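Local structure of gamma-glutamylcyclotransferase (3CRY) at residues A[23-27]-A[28-32]; A[150-153]-A[154-158]; A[166-169]-A[170-174]. The protein catalyses the release of 5-oxo-L-proline from gamma-glutamyl dipeptides as a homodimer, and may contribute to glutathione homeostasis. The protein carries 1 engineered substitution. All coordinates share one frame; numbering follows the deposited sequence.

Contact 1: A[23-27]-A[28-32]. With ACT (acetate ion), chain C.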
loop_
_atom_site.group_PDB
_atom_site.type_symbol
_atom_site.label_atom_id
_atom_site.label_comp_id
_atom_site.label_asym_id
_atom_site.label_seq_id
_atom_site.Cartn_x
_atom_site.Cartn_y
_atom_site.Cartn_z
ATOM N N GLY A 23 5.581 13.997 -3.420
ATOM C CA GLY A 23 7.002 14.057 -3.800
ATOM C C GLY A 23 7.203 15.018 -4.965
ATOM O O GLY A 23 6.653 16.129 -4.936
ATOM N N SER A 24 7.959 14.603 -5.994
ATOM C CA SER A 24 8.304 15.534 -7.097
ATOM C C SER A 24 7.072 15.907 -7.913
ATOM O O SER A 24 7.087 16.927 -8.616
ATOM C CB SER A 24 9.395 14.961 -8.017
ATOM O OG SER A 24 8.937 13.759 -8.610
ATOM N N ASN A 25 6.016 15.087 -7.829
ATOM C CA ASN A 25 4.741 15.457 -8.480
ATOM C C ASN A 25 3.963 16.603 -7.783
ATOM O O ASN A 25 2.888 16.989 -8.241
ATOM C CB ASN A 25 3.842 14.231 -8.734
ATOM C CG ASN A 25 4.322 13.376 -9.922
ATOM O OD1 ASN A 25 5.032 13.851 -10.829
ATOM N ND2 ASN A 25 3.925 12.110 -9.918
ATOM N N LEU A 26 4.513 17.151 -6.696
ATOM C CA LEU A 26 4.021 18.425 -6.160
ATOM C C LEU A 26 4.209 19.584 -7.149
ATOM O O LEU A 26 3.457 20.572 -7.085
ATOM C CB LEU A 26 4.761 18.789 -4.863
ATOM C CG LEU A 26 4.450 17.949 -3.631
ATOM C CD1 LEU A 26 5.418 18.346 -2.498
ATOM C CD2 LEU A 26 2.970 18.098 -3.199
ATOM N N LEU A 27 5.206 19.476 -8.038
ATOM C CA LEU A 27 5.526 20.559 -8.980
ATOM C C LEU A 27 4.785 20.390 -10.309
ATOM O O LEU A 27 4.890 19.358 -10.967
ATOM C CB LEU A 27 7.037 20.636 -9.235
ATOM C CG LEU A 27 7.460 21.852 -10.072
ATOM C CD1 LEU A 27 7.230 23.174 -9.312
ATOM C CD2 LEU A 27 8.920 21.695 -10.489
ATOM N N THR A 28 4.043 21.419 -10.696
ATOM C CA THR A 28 3.179 21.327 -11.893
ATOM C C THR A 28 3.981 20.982 -13.154
ATOM O O THR A 28 3.573 20.101 -13.933
ATOM C CB THR A 28 2.376 22.622 -12.062
ATOM O OG1 THR A 28 1.670 22.866 -10.850
ATOM C CG2 THR A 28 1.376 22.519 -13.203
ATOM N N GLU A 29 5.115 21.652 -13.371
ATOM C CA GLU A 29 5.921 21.352 -14.557
ATOM C C GLU A 29 6.494 19.931 -14.563
ATOM O O GLU A 29 6.663 19.332 -15.631
ATOM C CB GLU A 29 7.031 22.379 -14.792
ATOM C CG GLU A 29 7.491 22.380 -16.264
ATOM C CD GLU A 29 8.638 23.334 -16.560
ATOM O OE1 GLU A 29 8.998 24.133 -15.676
ATOM O OE2 GLU A 29 9.195 23.273 -17.687
ATOM N N ARG A 30 6.754 19.382 -13.377
ATOM C CA ARG A 30 7.258 18.024 -13.279
ATOM C C ARG A 30 6.168 17.018 -13.610
ATOM O O ARG A 30 6.392 16.140 -14.441
ATOM C CB ARG A 30 7.875 17.709 -11.910
ATOM C CG ARG A 30 8.266 16.229 -11.728
ATOM C CD ARG A 30 9.295 15.732 -12.735
ATOM N NE ARG A 30 9.419 14.274 -12.637
ATOM C CZ ARG A 30 10.376 13.550 -13.207
ATOM N NH1 ARG A 30 11.319 14.130 -13.937
ATOM N NH2 ARG A 30 10.390 12.240 -13.034
ATOM N N ILE A 31 5.001 17.129 -12.966
ATOM C CA ILE A 31 3.944 16.142 -13.242
ATOM C C ILE A 31 3.499 16.203 -14.717
ATOM O O ILE A 31 3.155 15.184 -15.309
ATOM C CB ILE A 31 2.705 16.252 -12.294
ATOM C CG1 ILE A 31 1.807 14.995 -12.402
ATOM C CG2 ILE A 31 1.954 17.568 -12.490
ATOM C CD1 ILE A 31 0.627 14.947 -11.383
ATOM N N HIS A 32 3.513 17.403 -15.295
ATOM C CA HIS A 32 3.092 17.568 -16.699
ATOM C C HIS A 32 4.027 16.964 -17.742
ATOM O O HIS A 32 3.608 16.742 -18.899
ATOM C CB HIS A 32 2.827 19.046 -16.984
ATOM C CG HIS A 32 1.480 19.500 -16.513
ATOM N ND1 HIS A 32 1.120 20.831 -16.446
ATOM C CD2 HIS A 32 0.381 18.793 -16.115
ATOM C CE1 HIS A 32 -0.140 20.929 -16.048
ATOM N NE2 HIS A 32 -0.618 19.704 -15.853
HETATM C C ACT C . 8.068 10.722 -7.061
HETATM O O ACT C . 8.647 11.721 -6.562
HETATM O OXT ACT C . 6.884 10.914 -7.458
HETATM C CH3 ACT C . 8.725 9.368 -7.186
#

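Contact 2: A[150-153]-A[154-158]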
loop_
_atom_site.group_PDB
_atom_site.type_symbol
_atom_site.label_atom_id
_atom_site.label_comp_id
_atom_site.label_asym_id
_atom_site.label_seq_id
_atom_site.Cartn_x
_atom_site.Cartn_y
_atom_site.Cartn_z
ATOM N N ASN A 150 2.165 25.412 -5.233
ATOM C CA ASN A 150 0.806 24.915 -5.077
ATOM C C ASN A 150 0.161 25.182 -3.713
ATOM O O ASN A 150 -0.892 24.643 -3.404
ATOM C CB ASN A 150 0.719 23.448 -5.550
ATOM C CG ASN A 150 0.720 23.330 -7.071
ATOM O OD1 ASN A 150 0.020 24.075 -7.774
ATOM N ND2 ASN A 150 1.529 22.417 -7.595
ATOM N N GLY A 151 0.805 26.018 -2.903
ATOM C CA GLY A 151 0.192 26.543 -1.677
ATOM C C GLY A 151 0.066 25.584 -0.499
ATOM O O GLY A 151 -0.918 25.657 0.242
ATOM N N LEU A 152 1.043 24.692 -0.293
ATOM C CA LEU A 152 1.019 23.875 0.936
ATOM C C LEU A 152 1.240 24.801 2.150
ATOM O O LEU A 152 1.842 25.871 2.007
ATOM C CB LEU A 152 2.079 22.764 0.879
ATOM C CG LEU A 152 1.669 21.440 0.227
ATOM C CD1 LEU A 152 1.070 21.562 -1.137
ATOM C CD2 LEU A 152 2.840 20.480 0.224
ATOM N N PRO A 153 0.735 24.412 3.344
ATOM C CA PRO A 153 0.904 25.286 4.523
ATOM C C PRO A 153 2.360 25.689 4.764
ATOM O O PRO A 153 3.280 24.880 4.596
ATOM C CB PRO A 153 0.328 24.436 5.678
ATOM C CG PRO A 153 -0.742 23.594 4.974
ATOM C CD PRO A 153 -0.028 23.194 3.680
ATOM N N LEU A 154 2.577 26.948 5.146
ATOM C CA LEU A 154 3.947 27.449 5.235
ATOM C C LEU A 154 4.772 26.671 6.252
ATOM O O LEU A 154 5.979 26.496 6.064
ATOM C CB LEU A 154 3.976 28.973 5.518
ATOM C CG LEU A 154 3.250 29.860 4.481
ATOM C CD1 LEU A 154 2.789 31.159 5.116
ATOM C CD2 LEU A 154 4.093 30.164 3.233
ATOM N N GLU A 155 4.141 26.189 7.323
ATOM C CA GLU A 155 4.891 25.415 8.300
ATOM C C GLU A 155 5.293 24.038 7.764
ATOM O O GLU A 155 6.359 23.517 8.118
ATOM C CB GLU A 155 4.185 25.312 9.649
ATOM C CG GLU A 155 5.065 24.684 10.735
ATOM C CD GLU A 155 6.574 24.996 10.600
ATOM O OE1 GLU A 155 7.365 24.020 10.520
ATOM O OE2 GLU A 155 6.976 26.197 10.591
ATOM N N TYR A 156 4.473 23.466 6.880
ATOM C CA TYR A 156 4.886 22.224 6.223
ATOM C C TYR A 156 6.032 22.496 5.249
ATOM O O TYR A 156 6.961 21.698 5.145
ATOM C CB TYR A 156 3.711 21.517 5.539
ATOM C CG TYR A 156 4.075 20.134 5.029
ATOM C CD1 TYR A 156 4.127 19.032 5.905
ATOM C CD2 TYR A 156 4.368 19.923 3.678
ATOM C CE1 TYR A 156 4.461 17.778 5.462
ATOM C CE2 TYR A 156 4.708 18.650 3.210
ATOM C CZ TYR A 156 4.745 17.572 4.116
ATOM O OH TYR A 156 5.090 16.308 3.703
ATOM N N GLN A 157 5.967 23.618 4.525
ATOM C CA GLN A 157 7.078 24.026 3.680
ATOM C C GLN A 157 8.407 24.148 4.456
ATOM O O GLN A 157 9.453 23.758 3.942
ATOM C CB GLN A 157 6.756 25.343 2.975
ATOM C CG GLN A 157 5.628 25.219 1.954
ATOM C CD GLN A 157 5.513 26.462 1.091
ATOM O OE1 GLN A 157 6.513 26.962 0.528
ATOM N NE2 GLN A 157 4.294 26.984 0.987
ATOM N N GLU A 158 8.351 24.663 5.692
ATOM C CA GLU A 158 9.543 24.721 6.543
ATOM C C GLU A 158 10.102 23.333 6.880
ATOM O O GLU A 158 11.317 23.127 6.876
ATOM C CB GLU A 158 9.257 25.546 7.817
ATOM C CG GLU A 158 9.123 27.047 7.531
ATOM C CD GLU A 158 10.345 27.631 6.840
ATOM O OE1 GLU A 158 11.472 27.487 7.381
ATOM O OE2 GLU A 158 10.182 28.212 5.742
#

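Contact 3: A[166-169]-A[170-174]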
loop_
_atom_site.group_PDB
_atom_site.type_symbol
_atom_site.label_atom_id
_atom_site.label_comp_id
_atom_site.label_asym_id
_atom_site.label_seq_id
_atom_site.Cartn_x
_atom_site.Cartn_y
_atom_site.Cartn_z
ATOM N N ASN A 166 21.527 14.491 0.390
ATOM C CA ASN A 166 22.847 13.916 0.221
ATOM C C ASN A 166 23.793 14.942 -0.424
ATOM O O ASN A 166 23.428 16.097 -0.603
ATOM C CB ASN A 166 22.799 12.585 -0.544
ATOM C CG ASN A 166 22.444 12.732 -2.026
ATOM O OD1 ASN A 166 22.620 13.781 -2.653
ATOM N ND2 ASN A 166 21.957 11.654 -2.593
ATOM N N ASP A 167 24.996 14.514 -0.778
ATOM C CA ASP A 167 25.977 15.442 -1.362
ATOM C C ASP A 167 26.150 15.273 -2.883
ATOM O O ASP A 167 27.235 15.547 -3.443
ATOM C CB ASP A 167 27.324 15.317 -0.611
ATOM C CG ASP A 167 27.986 13.973 -0.841
ATOM O OD1 ASP A 167 27.313 13.071 -1.391
ATOM O OD2 ASP A 167 29.189 13.811 -0.483
ATOM N N TYR A 168 25.090 14.841 -3.581
ATOM C CA TYR A 168 25.158 14.721 -5.039
ATOM C C TYR A 168 25.247 16.081 -5.736
ATOM O O TYR A 168 24.296 16.866 -5.709
ATOM C CB TYR A 168 23.966 13.931 -5.623
ATOM C CG TYR A 168 24.138 13.672 -7.099
ATOM C CD1 TYR A 168 25.012 12.666 -7.552
ATOM C CD2 TYR A 168 23.449 14.434 -8.053
ATOM C CE1 TYR A 168 25.199 12.439 -8.919
ATOM C CE2 TYR A 168 23.619 14.209 -9.410
ATOM C CZ TYR A 168 24.493 13.218 -9.847
ATOM O OH TYR A 168 24.656 13.008 -11.200
ATOM N N THR A 169 26.367 16.344 -6.396
ATOM C CA THR A 169 26.531 17.604 -7.129
ATOM C C THR A 169 26.903 17.325 -8.592
ATOM O O THR A 169 27.431 18.201 -9.301
ATOM C CB THR A 169 27.605 18.500 -6.463
ATOM O OG1 THR A 169 28.851 17.779 -6.417
ATOM C CG2 THR A 169 27.206 18.866 -5.045
ATOM N N GLY A 170 26.639 16.091 -9.025
ATOM C CA GLY A 170 26.898 15.686 -10.394
ATOM C C GLY A 170 25.846 16.216 -11.354
ATOM O O GLY A 170 24.973 16.999 -10.975
ATOM N N LYS A 171 25.966 15.771 -12.605
ATOM C CA LYS A 171 24.992 16.005 -13.671
ATOM C C LYS A 171 23.594 15.459 -13.346
ATOM O O LYS A 171 23.467 14.361 -12.817
ATOM C CB LYS A 171 25.499 15.268 -14.922
ATOM C CG LYS A 171 26.370 16.078 -15.853
ATOM C CD LYS A 171 25.666 16.233 -17.187
ATOM C CE LYS A 171 25.510 17.696 -17.559
ATOM N NZ LYS A 171 24.459 17.878 -18.589
ATOM N N VAL A 172 22.542 16.213 -13.676
ATOM C CA VAL A 172 21.195 15.609 -13.811
ATOM C C VAL A 172 20.646 15.826 -15.226
ATOM O O VAL A 172 21.257 16.543 -16.010
ATOM C CB VAL A 172 20.176 16.049 -12.720
ATOM C CG1 VAL A 172 20.711 15.733 -11.303
ATOM C CG2 VAL A 172 19.781 17.519 -12.865
ATOM N N SER A 173 19.515 15.199 -15.552
ATOM C CA SER A 173 18.898 15.368 -16.883
ATOM C C SER A 173 18.677 16.845 -17.224
ATOM O O SER A 173 18.337 17.637 -16.344
ATOM C CB SER A 173 17.558 14.633 -16.960
ATOM O OG SER A 173 16.526 15.430 -16.407
ATOM N N GLU A 174 18.866 17.197 -18.503
ATOM C CA GLU A 174 18.648 18.570 -18.976
ATOM C C GLU A 174 17.281 19.105 -18.563
ATOM O O GLU A 174 17.157 20.267 -18.160
ATOM C CB GLU A 174 18.779 18.652 -20.493
ATOM C CG GLU A 174 20.189 18.844 -20.986
ATOM C CD GLU A 174 20.227 19.285 -22.438
ATOM O OE1 GLU A 174 19.894 18.467 -23.324
ATOM O OE2 GLU A 174 20.588 20.454 -22.690
#

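Contact 1: A[23-27]-A[28-32]
The Asn25 side chain lies roughly perpendicular to that of Ile31 where a short 3-10 turn, residues 24-26, runs into helix 28-34. The turn follows strand 16-21; Gly23 and Ser24 at its start are inferred to bind substrate. Leu27 occupies the N-cap position: its carbonyl O takes a nearly straight bond from Ile31 N at 3.0 Å (170°) and a weak, bent one from Arg30 N. The tight part lies on the inner side. There Asn25 OD1 rests 3.5 Å from Ile31 CA and also meets CB, while CG1 of Ile31, anti to its backbone N (chi1 -166°), runs on past Asn25 CG at 3.9 Å. The other amide atom, ND2, is hydrogen-bonded to Tyr19 OH, so the amide is held at one end and packed at the other. Asn25 also touches Gln98, the engineered residue at the position of the proton acceptor. Cut back to an alanine, the Asn25 side chain would lose its amide, which is likely to leave Tyr19 OH without this partner and open a gap beside Ile31 CB and CG1. Helix 137-149 and helix 174-181 close over Leu27, through Ile142 and Ile179. The outer side is looser. The root of Arg30 is still close, with CG 3.4 Å from Ser24 O, but beyond the bend at chi2 the guanidinium passes Ser24 OG obliquely, and the residue is modelled in two conformers. Glu29, also in two conformers, turns its carboxylate away to a salt bridge with Lys182. An acetate, probably from the crystallisation liquor, sits beside Ser24 and is held also by Tyr139 OH; one of its oxygens, O, receives Ser24 N at 3.0 Å and Ser24 OG at 2.9 Å.

Contact 2: A[150-153]-A[154-158]
Gln157 reaches back over the first turn of helix 154-161 to the carbonyl of Leu152. Its CB lies 3.9 Å from Pro153 O, the oxygen that also accepts the backbone bond from Gln157 N at 3.0 Å. CG, anti to the carbonyl carbon and beside the backbone N (chi1 -67°), stays over that end of the helix, 3.6 Å from Pro153 O. The chain then extends: Gln157 CG and CD are both 3.8 Å from Leu152 O, and it is NE2 that closes in, with a hydrogen bond of 2.9 Å to the same Leu152 O, nearly straight at 167°. The acceptor lies in the amide plane of Gln157, whereas the donor is tilted 29° from the plane of the Leu152 carbonyl. Residues 150-153 are the linker between two helices. Helix 137-149 ends in a Schellman motif with Gly151, at positive phi, as its C' residue: Leu152 N bonds to Ala147 O and Gly151 N to Lys148 O. Pro153 follows as N-cap of the next helix, so the Gln157 amide grips the carbonyl just ahead of the cap. On the inner side Leu152 and Tyr156 run alongside each other in the same direction. Leu152 CD2 touches the ring at Tyr156 CD2, 3.8 Å away, and the Leu152 side chain also touches Val82 of strand 77-87 and Val43 of strand 39-46. The Tyr156 ring also meets that of Trp80, the two planes steeply inclined to each other.

Contact 3: A[166-169]-A[170-174]
Tyr168 folds its ring against the backbone of Gly170, with its hydroxyl reaching Lys171, in the long loop between helix 154-161 and helix 174-181. First in sequence, Asn166 OD1 accepts Tyr168 N at 2.8 Å, an Asx turn in which the donor stands well above the plane of the side-chain carbonyl. The other amide atom of Asn166, ND2, binds His65 O, which ties this part of the loop to the backbone of His65. Next comes Tyr168, the side chain that carries the contact. With CG anti to the backbone N (chi1 -173°), the ring follows the onward course of the chain. Gly170 N sits 3.5 Å above the plane of the Tyr168 ring, over its centre, and Gly170 CA makes a CH-pi contact, 3.9 Å from the Tyr168 centroid and 29° off the normal. A CB on Gly170 would clash with Tyr168 OH, so the close approach suits a glycine. At the ring edge Tyr168 CE2 meets Val172 CG1 at 3.8 Å; both residues also touch Gln138 of helix 137-149, and the ring stacks with His65. Tyr168 OH is directed at Lys171 O, which lies in the ring plane. The hydroxyl is the donor, because a carbonyl oxygen can only accept, but the modelled separation of 2.4 Å between Tyr168 OH and Lys171 O is too short to trust as a length. Thr169, the last residue before Gly170, turns its side chain off to the surface. Further on, Ser173 serves as N-cap of helix 174-181 through OG to Ile176 N. The chemistry is that of one aromatic residue offering a face to a glycine backbone, an edge to a valine methyl and a hydroxyl directed at a main-chain carbonyl. It implies an exposed loop folded round one of its own side chains.

Along the chain the three contacts come in series, none nested in or crossing another. Contact 1 turns the chain from strand 16-21 into helix 28-34, beside the substrate site. Contact 2 closes the linker between helix 137-149 and helix 154-161, and it touches contact 1 directly: Asn150 ND2 probably bonds to Leu26 O and to Thr28 OG1, while Leu26 and Leu152 pack together. Contact 3 shapes the loop from helix 154-161 to helix 174-181; it stays apart, its nearest atoms about 6 Å from contact 1 and about 15 Å from contact 2. Helix 174-181, into which contact 3 leads, nevertheless packs back on residues 23-32.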